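Local structure of MFP2b (2BJR) at residues Asn85-Gly90 with Cys176-Ser181; Pro171-Cys176 with Lys185-Val190; Ala278-Asp283 with Lys360-Cys365. The protein binds a zinc ion and enhances polymerisation of the major sperm protein (MSP) in the amoeboid movement of nematode sperm. One frame throughout, in Å; residues are numbered along the deposited sequence.

From the N terminus, the chain first reaches His86 on the short helix 86-89, runs on through further strands, and after strand 161-166 enters the loop of Pro171-Cys176. Contact 1 closes 85 residues of chain by joining helix 86-89 to helix 177-180 through zinc. Contact 2 crosses it: Cys176 belongs to both, and the segment 185-190 folds back on 171-176 after eight intervening residues, among them helix 177-180. Contact 3 follows in series, closing 76 residues by pairing the start of strand 282-288 with the end of strand 355-361. Val190 bonds by its backbone to Ile279 and Gly281, so the segment 185-190 is held to the loop that leads into strand 282-288.

Contact 1: Asn85-Gly90 with Cys176-Ser181; sequences NHLSLG and CEECKS. With ZN (zinc ion), chain C.
Zinc joins two short helices here, with no hydrogen bond between them. His86 has CG in the crowded position between backbone N and carbonyl carbon (chi1 64°), which swings the ring out so that NE2 meets the metal at 2.0 Å. From the other segment, Cys176 SG, just ahead of helix 177-180, binds zinc at 2.3 Å and Cys179 SG, within it, at 2.1 Å; Cys174 completes a three-cysteine, one-histidine site in which Cys176 and Cys179 keep a CxxC spacing. The thiolates arrive by different torsions: SG of Cys176 between N and carbonyl carbon, that of Cys179 anti to the carbonyl carbon. Cys176 is also the N-cap, its SG accepting from Cys179 N at 3.5 Å, nearly straight (163°), which would draw some charge from the thiolate. On the first helix Asn85 caps Leu87 N through OD1. Leu87 spreads its branches beside the site: CD1 lies 3.8 Å from Cys176 CB, while CD2 meets Glu178 OE2 at 3.4 Å where the side chains cross obliquely. Helix 86-89, between strands 76-81 and 92-97, is tied at the protein surface to helix 177-180, which follows strand 161-166, with Pro171 packing against His86.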
loop_
_atom_site.group_PDB
_atom_site.type_symbol
_atom_site.label_atom_id
_atom_site.label_comp_id
_atom_site.label_asym_id
_atom_site.label_seq_id
_atom_site.Cartn_x
_atom_site.Cartn_y
_atom_site.Cartn_z
ATOM N N ASN A 85 -9.481 1.515 16.389
ATOM C CA ASN A 85 -8.717 2.719 16.629
ATOM C C ASN A 85 -8.338 2.850 18.091
ATOM O O ASN A 85 -8.604 1.946 18.904
ATOM C CB ASN A 85 -9.447 3.955 16.078
ATOM C CG ASN A 85 -10.757 4.244 16.794
ATOM O OD1 ASN A 85 -10.939 3.887 17.965
ATOM N ND2 ASN A 85 -11.676 4.903 16.082
ATOM N N HIS A 86 -7.688 3.946 18.438
ATOM C CA HIS A 86 -7.145 4.073 19.782
ATOM C C HIS A 86 -8.211 4.063 20.903
ATOM O O HIS A 86 -7.889 3.767 22.032
ATOM C CB HIS A 86 -6.281 5.309 19.899
ATOM C CG HIS A 86 -7.036 6.583 19.705
ATOM N ND1 HIS A 86 -7.514 7.324 20.765
ATOM C CD2 HIS A 86 -7.422 7.235 18.581
ATOM C CE1 HIS A 86 -8.128 8.399 20.299
ATOM N NE2 HIS A 86 -8.114 8.351 18.980
ATOM N N LEU A 87 -9.462 4.378 20.587
ATOM C CA LEU A 87 -10.524 4.300 21.597
ATOM C C LEU A 87 -10.778 2.873 22.075
ATOM O O LEU A 87 -10.954 2.663 23.269
ATOM C CB LEU A 87 -11.835 4.854 21.051
ATOM C CG LEU A 87 -11.821 6.316 20.612
ATOM C CD1 LEU A 87 -13.246 6.725 20.182
ATOM C CD2 LEU A 87 -11.256 7.210 21.701
ATOM N N SER A 88 -10.827 1.920 21.144
ATOM C CA SER A 88 -11.041 0.501 21.480
ATOM C C SER A 88 -9.747 -0.253 21.786
ATOM O O SER A 88 -9.784 -1.261 22.508
ATOM C CB SER A 88 -11.811 -0.232 20.365
ATOM O OG SER A 88 -11.135 -0.239 19.111
ATOM N N LEU A 89 -8.609 0.233 21.282
ATOM C CA LEU A 89 -7.330 -0.476 21.438
ATOM C C LEU A 89 -6.412 0.068 22.533
ATOM O O LEU A 89 -5.622 -0.672 23.131
ATOM C CB LEU A 89 -6.588 -0.483 20.093
ATOM C CG LEU A 89 -7.340 -1.171 18.966
ATOM C CD1 LEU A 89 -6.599 -0.916 17.653
ATOM C CD2 LEU A 89 -7.497 -2.659 19.215
ATOM N N GLY A 90 -6.480 1.356 22.798
ATOM C CA GLY A 90 -5.577 1.960 23.769
ATOM C C GLY A 90 -4.221 2.378 23.228
ATOM O O GLY A 90 -3.377 2.880 23.966
ATOM N N CYS A 176 -12.189 10.373 15.166
ATOM C CA CYS A 176 -13.059 9.892 16.244
ATOM C C CYS A 176 -13.555 11.096 17.072
ATOM O O CYS A 176 -12.962 12.173 17.042
ATOM C CB CYS A 176 -12.334 8.893 17.148
ATOM S SG CYS A 176 -11.355 9.654 18.470
ATOM N N GLU A 177 -14.627 10.901 17.821
ATOM C CA GLU A 177 -15.258 12.020 18.524
ATOM C C GLU A 177 -14.383 12.687 19.576
ATOM O O GLU A 177 -14.537 13.871 19.813
ATOM C CB GLU A 177 -16.578 11.595 19.164
ATOM C CG GLU A 177 -17.396 12.782 19.663
ATOM C CD GLU A 177 -17.560 13.875 18.609
ATOM O OE1 GLU A 177 -18.409 13.662 17.704
ATOM O OE2 GLU A 177 -16.843 14.917 18.685
ATOM N N GLU A 178 -13.465 11.946 20.196
ATOM C CA GLU A 178 -12.557 12.538 21.186
ATOM C C GLU A 178 -11.510 13.421 20.546
ATOM O O GLU A 178 -11.187 14.488 21.082
ATOM C CB GLU A 178 -11.839 11.455 21.990
ATOM C CG GLU A 178 -12.710 10.678 22.973
ATOM C CD GLU A 178 -11.927 10.336 24.236
ATOM O OE1 GLU A 178 -11.647 11.268 25.034
ATOM O OE2 GLU A 178 -11.550 9.158 24.424
ATOM N N CYS A 179 -10.945 12.956 19.424
ATOM C CA CYS A 179 -9.927 13.693 18.721
ATOM C C CYS A 179 -10.549 14.917 18.035
ATOM O O CYS A 179 -9.942 15.982 17.956
ATOM C CB CYS A 179 -9.207 12.801 17.723
ATOM S SG CYS A 179 -8.252 11.444 18.477
ATOM N N LYS A 180 -11.767 14.729 17.530
ATOM C CA LYS A 180 -12.523 15.820 16.902
ATOM C C LYS A 180 -12.739 16.963 17.901
ATOM O O LYS A 180 -12.618 18.133 17.541
ATOM C CB LYS A 180 -13.880 15.329 16.366
ATOM C CG LYS A 180 -14.282 15.940 15.024
ATOM C CD LYS A 180 -15.746 15.631 14.650
ATOM C CE LYS A 180 -15.896 14.284 13.955
ATOM N NZ LYS A 180 -17.331 13.935 13.707
ATOM N N SER A 181 -13.012 16.618 19.161
ATOM C CA SER A 181 -13.291 17.619 20.203
ATOM C C SER A 181 -12.029 18.251 20.825
ATOM O O SER A 181 -12.120 19.215 21.586
ATOM C CB SER A 181 -14.179 17.005 21.301
ATOM O OG SER A 181 -13.401 16.286 22.243
HETATM ZN ZN ZN C . -9.155 9.650 17.796
#

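Contact 2: Pro171-Cys176 with Lys185-Val190. With ZN (zinc ion), chain C.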
loop_
_atom_site.group_PDB
_atom_site.type_symbol
_atom_site.label_atom_id
_atom_site.label_comp_id
_atom_site.label_asym_id
_atom_site.label_seq_id
_atom_site.Cartn_x
_atom_site.Cartn_y
_atom_site.Cartn_z
ATOM N N PRO A 171 -3.810 9.299 16.561
ATOM C CA PRO A 171 -2.853 9.678 15.524
ATOM C C PRO A 171 -3.260 11.045 14.924
ATOM O O PRO A 171 -4.380 11.455 15.144
ATOM C CB PRO A 171 -2.961 8.536 14.510
ATOM C CG PRO A 171 -4.357 8.015 14.661
ATOM C CD PRO A 171 -4.688 8.200 16.131
ATOM N N PRO A 172 -2.350 11.707 14.217
ATOM C CA PRO A 172 -2.523 13.116 13.795
ATOM C C PRO A 172 -3.792 13.474 12.992
ATOM O O PRO A 172 -4.226 14.646 13.052
ATOM C CB PRO A 172 -1.266 13.401 12.946
ATOM C CG PRO A 172 -0.303 12.282 13.215
ATOM C CD PRO A 172 -1.059 11.131 13.787
ATOM N N TYR A 173 -4.371 12.521 12.268
ATOM C CA TYR A 173 -5.538 12.799 11.437
ATOM C C TYR A 173 -6.778 12.044 11.913
ATOM O O TYR A 173 -7.752 11.892 11.171
ATOM C CB TYR A 173 -5.241 12.462 9.959
ATOM C CG TYR A 173 -3.904 12.999 9.469
ATOM C CD1 TYR A 173 -2.842 12.134 9.196
ATOM C CD2 TYR A 173 -3.705 14.365 9.279
ATOM C CE1 TYR A 173 -1.606 12.613 8.756
ATOM C CE2 TYR A 173 -2.470 14.864 8.837
ATOM C CZ TYR A 173 -1.422 13.986 8.584
ATOM O OH TYR A 173 -0.199 14.462 8.149
ATOM N N CYS A 174 -6.765 11.571 13.149
ATOM C CA CYS A 174 -7.915 10.854 13.664
ATOM C C CYS A 174 -9.193 11.710 13.634
ATOM O O CYS A 174 -9.144 12.890 13.967
ATOM C CB CYS A 174 -7.678 10.406 15.103
ATOM S SG CYS A 174 -8.888 9.167 15.595
ATOM N N GLU A 175 -10.313 11.076 13.278
ATOM C CA GLU A 175 -11.631 11.730 13.204
ATOM C C GLU A 175 -12.661 11.095 14.151
ATOM O O GLU A 175 -13.873 11.265 13.961
ATOM C CB GLU A 175 -12.163 11.713 11.756
ATOM C CG GLU A 175 -12.139 13.082 11.082
ATOM C CD GLU A 175 -12.003 13.003 9.566
ATOM O OE1 GLU A 175 -12.532 12.042 8.945
ATOM O OE2 GLU A 175 -11.363 13.927 8.997
ATOM N N CYS A 176 -12.189 10.373 15.166
ATOM C CA CYS A 176 -13.059 9.892 16.244
ATOM C C CYS A 176 -13.555 11.096 17.072
ATOM O O CYS A 176 -12.962 12.173 17.042
ATOM C CB CYS A 176 -12.334 8.893 17.148
ATOM S SG CYS A 176 -11.355 9.654 18.470
ATOM N N LYS A 185 -4.168 21.177 16.586
ATOM C CA LYS A 185 -2.710 21.234 16.630
ATOM C C LYS A 185 -2.215 21.432 15.190
ATOM O O LYS A 185 -2.863 20.946 14.267
ATOM C CB LYS A 185 -2.187 19.894 17.181
ATOM C CG LYS A 185 -0.679 19.830 17.423
ATOM C CD LYS A 185 -0.265 18.484 18.017
ATOM C CE LYS A 185 1.248 18.425 18.224
ATOM N NZ LYS A 185 1.625 18.451 19.678
ATOM N N PRO A 186 -1.088 22.112 14.976
ATOM C CA PRO A 186 -0.550 22.231 13.616
ATOM C C PRO A 186 -0.271 20.854 12.995
ATOM O O PRO A 186 0.401 20.027 13.617
ATOM C CB PRO A 186 0.771 22.997 13.807
ATOM C CG PRO A 186 0.687 23.624 15.143
ATOM C CD PRO A 186 -0.241 22.800 15.962
ATOM N N ILE A 187 -0.768 20.623 11.787
ATOM C CA ILE A 187 -0.522 19.371 11.060
ATOM C C ILE A 187 0.317 19.618 9.807
ATOM O O ILE A 187 0.298 20.707 9.215
ATOM C CB ILE A 187 -1.854 18.673 10.650
ATOM C CG1 ILE A 187 -2.689 19.532 9.678
ATOM C CG2 ILE A 187 -2.681 18.262 11.869
ATOM C CD1 ILE A 187 -3.670 18.689 8.850
ATOM N N VAL A 188 1.078 18.611 9.418
ATOM C CA VAL A 188 1.624 18.567 8.082
ATOM C C VAL A 188 0.529 17.937 7.239
ATOM O O VAL A 188 -0.009 16.890 7.614
ATOM C CB VAL A 188 2.916 17.706 8.024
ATOM C CG1 VAL A 188 3.509 17.723 6.618
ATOM C CG2 VAL A 188 3.971 18.206 9.077
ATOM N N ARG A 189 0.151 18.554 6.123
ATOM C CA ARG A 189 -0.820 17.903 5.244
ATOM C C ARG A 189 -0.200 16.677 4.543
ATOM O O ARG A 189 1.007 16.622 4.274
ATOM C CB ARG A 189 -1.425 18.889 4.238
ATOM C CG ARG A 189 -2.388 19.870 4.901
ATOM C CD ARG A 189 -3.105 20.837 3.975
ATOM N NE ARG A 189 -2.197 21.799 3.359
ATOM C CZ ARG A 189 -2.581 22.777 2.513
ATOM N NH1 ARG A 189 -3.872 22.929 2.201
ATOM N NH2 ARG A 189 -1.680 23.618 2.012
ATOM N N VAL A 190 -1.068 15.716 4.250
ATOM C CA VAL A 190 -0.687 14.421 3.700
ATOM C C VAL A 190 -0.270 14.590 2.255
ATOM O O VAL A 190 -0.984 15.206 1.473
ATOM C CB VAL A 190 -1.875 13.443 3.749
ATOM C CG1 VAL A 190 -1.490 12.133 3.120
ATOM C CG2 VAL A 190 -2.377 13.232 5.191
HETATM ZN ZN ZN C . -9.155 9.650 17.796
#
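Pro171-Cys174 forms a type I beta turn, closed by Cys174 N to Pro171 O, and the irregular segment 185-190 passes beside it, nearest at Pro172 and Ile187. Tyr173 carries the contact. With CG anti to its carbonyl carbon (chi1 -46°), its ring extends from the turn to the other backbone, where OH donates to Val188 O in a very short hydrogen bond of 2.5 Å. The approach is in the carbonyl plane with a C=O...donor angle of 157°, and the oxygen also lies at the ring's edge, in plane. The ring is sandwiched: Pro172 CB sits over the centre of one face, and Val190 CG2 covers the opposite face in a CH-pi contact, 3.9 Å from the centroid and offset toward the rim, closest to CZ. Ile187 comes in at the edge, its CD1 4.0 Å from Tyr173 CE2. Packing on both faces and the bond at the tip together fix the ring's tilt. At the end of the turn, Cys174 places SG anti to its backbone N (chi1 -165°) and binds zinc at 2.3 Å. That same SG accepts from Cys176 N at 3.5 Å, nearly straight. Backbone N-H...S bonds onto metal-bound cysteines are common in cysteine-rich zinc sites; here the turn supplies Cys174 to a three-cysteine, one-histidine site completed by Cys176, Cys179 and His86.

Contact 3: Ala278-Asp283 with Lys360-Cys365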
loop_
_atom_site.group_PDB
_atom_site.type_symbol
_atom_site.label_atom_id
_atom_site.label_comp_id
_atom_site.label_asym_id
_atom_site.label_seq_id
_atom_site.Cartn_x
_atom_site.Cartn_y
_atom_site.Cartn_z
ATOM N N ALA A 278 -9.429 18.909 4.239
ATOM C CA ALA A 278 -8.692 19.615 5.272
ATOM C C ALA A 278 -7.351 18.976 5.627
ATOM O O ALA A 278 -6.471 19.673 6.109
ATOM C CB ALA A 278 -9.548 19.751 6.531
ATOM N N ILE A 279 -7.164 17.673 5.393
ATOM C CA ILE A 279 -5.884 17.055 5.751
ATOM C C ILE A 279 -4.969 16.738 4.567
ATOM O O ILE A 279 -3.800 16.437 4.767
ATOM C CB ILE A 279 -6.086 15.775 6.599
ATOM C CG1 ILE A 279 -6.540 14.606 5.730
ATOM C CG2 ILE A 279 -7.017 16.042 7.829
ATOM C CD1 ILE A 279 -6.668 13.326 6.558
ATOM N N ARG A 280 -5.483 16.850 3.348
ATOM C CA ARG A 280 -4.713 16.449 2.186
ATOM C C ARG A 280 -3.892 17.585 1.608
ATOM O O ARG A 280 -4.302 18.750 1.667
ATOM C CB ARG A 280 -5.606 15.866 1.114
ATOM C CG ARG A 280 -6.536 16.786 0.440
ATOM C CD ARG A 280 -7.546 16.059 -0.401
ATOM N NE ARG A 280 -8.314 16.961 -1.282
ATOM C CZ ARG A 280 -9.623 16.917 -1.460
ATOM N NH1 ARG A 280 -10.383 16.025 -0.848
ATOM N NH2 ARG A 280 -10.191 17.781 -2.282
ATOM N N GLY A 281 -2.753 17.239 1.032
ATOM C CA GLY A 281 -1.846 18.213 0.495
ATOM C C GLY A 281 -1.923 18.287 -1.013
ATOM O O GLY A 281 -1.067 18.873 -1.614
ATOM N N PHE A 282 -2.914 17.633 -1.606
ATOM C CA PHE A 282 -3.069 17.547 -3.049
ATOM C C PHE A 282 -4.529 17.263 -3.411
ATOM O O PHE A 282 -5.292 16.752 -2.575
ATOM C CB PHE A 282 -2.142 16.451 -3.604
ATOM C CG PHE A 282 -2.411 15.101 -3.011
ATOM C CD1 PHE A 282 -3.349 14.253 -3.577
ATOM C CD2 PHE A 282 -1.748 14.709 -1.856
ATOM C CE1 PHE A 282 -3.619 13.008 -2.992
ATOM C CE2 PHE A 282 -2.008 13.474 -1.274
ATOM C CZ PHE A 282 -2.947 12.636 -1.846
ATOM N N ASP A 283 -4.920 17.599 -4.643
ATOM C CA ASP A 283 -6.213 17.281 -5.172
ATOM C C ASP A 283 -6.112 16.403 -6.416
ATOM O O ASP A 283 -5.169 16.516 -7.188
ATOM C CB ASP A 283 -6.962 18.586 -5.573
ATOM C CG ASP A 283 -7.083 19.544 -4.386
ATOM O OD1 ASP A 283 -7.664 19.120 -3.362
ATOM O OD2 ASP A 283 -6.540 20.674 -4.359
ATOM N N LYS A 360 -2.349 17.311 -8.014
ATOM C CA LYS A 360 -1.659 18.600 -8.009
ATOM C C LYS A 360 -1.499 19.020 -6.580
ATOM O O LYS A 360 -2.488 19.088 -5.848
ATOM C CB LYS A 360 -2.503 19.672 -8.706
ATOM C CG LYS A 360 -1.854 21.089 -8.612
ATOM C CD LYS A 360 -2.381 22.042 -9.717
ATOM C CE LYS A 360 -1.622 23.434 -9.674
ATOM N NZ LYS A 360 -1.591 24.149 -11.009
ATOM N N ALA A 361 -0.282 19.372 -6.221
ATOM C CA ALA A 361 0.014 19.817 -4.883
ATOM C C ALA A 361 -0.699 21.141 -4.584
ATOM O O ALA A 361 -0.749 22.049 -5.429
ATOM C CB ALA A 361 1.472 20.021 -4.713
ATOM N N LYS A 362 -1.215 21.217 -3.376
ATOM C CA LYS A 362 -1.730 22.457 -2.813
ATOM C C LYS A 362 -0.573 23.397 -2.444
ATOM O O LYS A 362 0.580 22.973 -2.211
ATOM C CB LYS A 362 -2.565 22.160 -1.572
ATOM C CG LYS A 362 -3.923 21.544 -1.874
ATOM C CD LYS A 362 -4.797 21.399 -0.610
ATOM C CE LYS A 362 -6.126 20.674 -0.850
ATOM N NZ LYS A 362 -7.086 21.435 -1.746
ATOM N N PRO A 363 -0.869 24.704 -2.373
ATOM C CA PRO A 363 0.163 25.660 -1.952
ATOM C C PRO A 363 0.752 25.247 -0.597
ATOM O O PRO A 363 0.022 24.850 0.309
ATOM C CB PRO A 363 -0.612 26.993 -1.823
ATOM C CG PRO A 363 -1.830 26.832 -2.695
ATOM C CD PRO A 363 -2.172 25.344 -2.644
ATOM N N GLY A 364 2.072 25.310 -0.501
ATOM C CA GLY A 364 2.818 24.904 0.674
ATOM C C GLY A 364 3.227 23.443 0.739
ATOM O O GLY A 364 3.992 23.059 1.633
ATOM N N CYS A 365 2.730 22.649 -0.206
ATOM C CA CYS A 365 2.950 21.207 -0.237
ATOM C C CYS A 365 3.740 20.789 -1.461
ATOM O O CYS A 365 3.745 21.460 -2.488
ATOM C CB CYS A 365 1.592 20.486 -0.225
ATOM S SG CYS A 365 0.565 20.984 1.180
HETATM O O HOH W 1 -4.280 21.237 -5.924
#
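Lys362 stretches across the end of a two-stranded antiparallel pairing to reach a carboxylate on the neighbouring strand. Its backbone N donates almost straight to Gly281 O at 2.9 Å, anchoring the root of the side chain. CB rests near that same oxygen, and CG, anti to the carbonyl carbon, passes near Asp283 OD2 and Gly281 C. Lys362 CD then passes Arg280 O at 3.5 Å. CE lies against Asp283 OD1, with Arg280 CG on another side. A bend at chi4 of Lys362 (-66°) finally brings Lys362 NZ up in front of both carboxylate oxygens, 2.9 Å from Asp283 OD1 and 2.8 Å from Asp283 OD2, on the syn lone pair of each, the chains crossing at about a right angle. NZ has a further salt bridge with Glu277.

Asp283 OD1 takes two more donors on its anti lone pair: Arg280 grips it side-on with NE and NH2, in the guanidinium plane. Two cations around one carboxylate would be expected to keep it ionised. Arg280 NH1 turns elsewhere, to Leu275 O. A water donates to both Asp283 OD2 and Lys360 O, linking the network to the backbone.

Asp283 and Lys360 form a hydrogen-bonded pair, while Phe282 and Ala361 are a non-hydrogen-bonded pair with CA atoms 4.2 Å apart. Phe282 CA-H also points to Lys360 O, whereas Phe282 N is buried without a partner. Past the strand, a type II turn from Lys362 to Cys365 brings Cys365 SG within 3.7 Å of Gly281 CA.

The pairing joins the beginning of strand 282-288 to the end of strand 355-361, which also pairs with strands 300-302 and 313-319 in this antiparallel sheet; Arg189 of the segment 185-190 packs on Lys362 and Cys365.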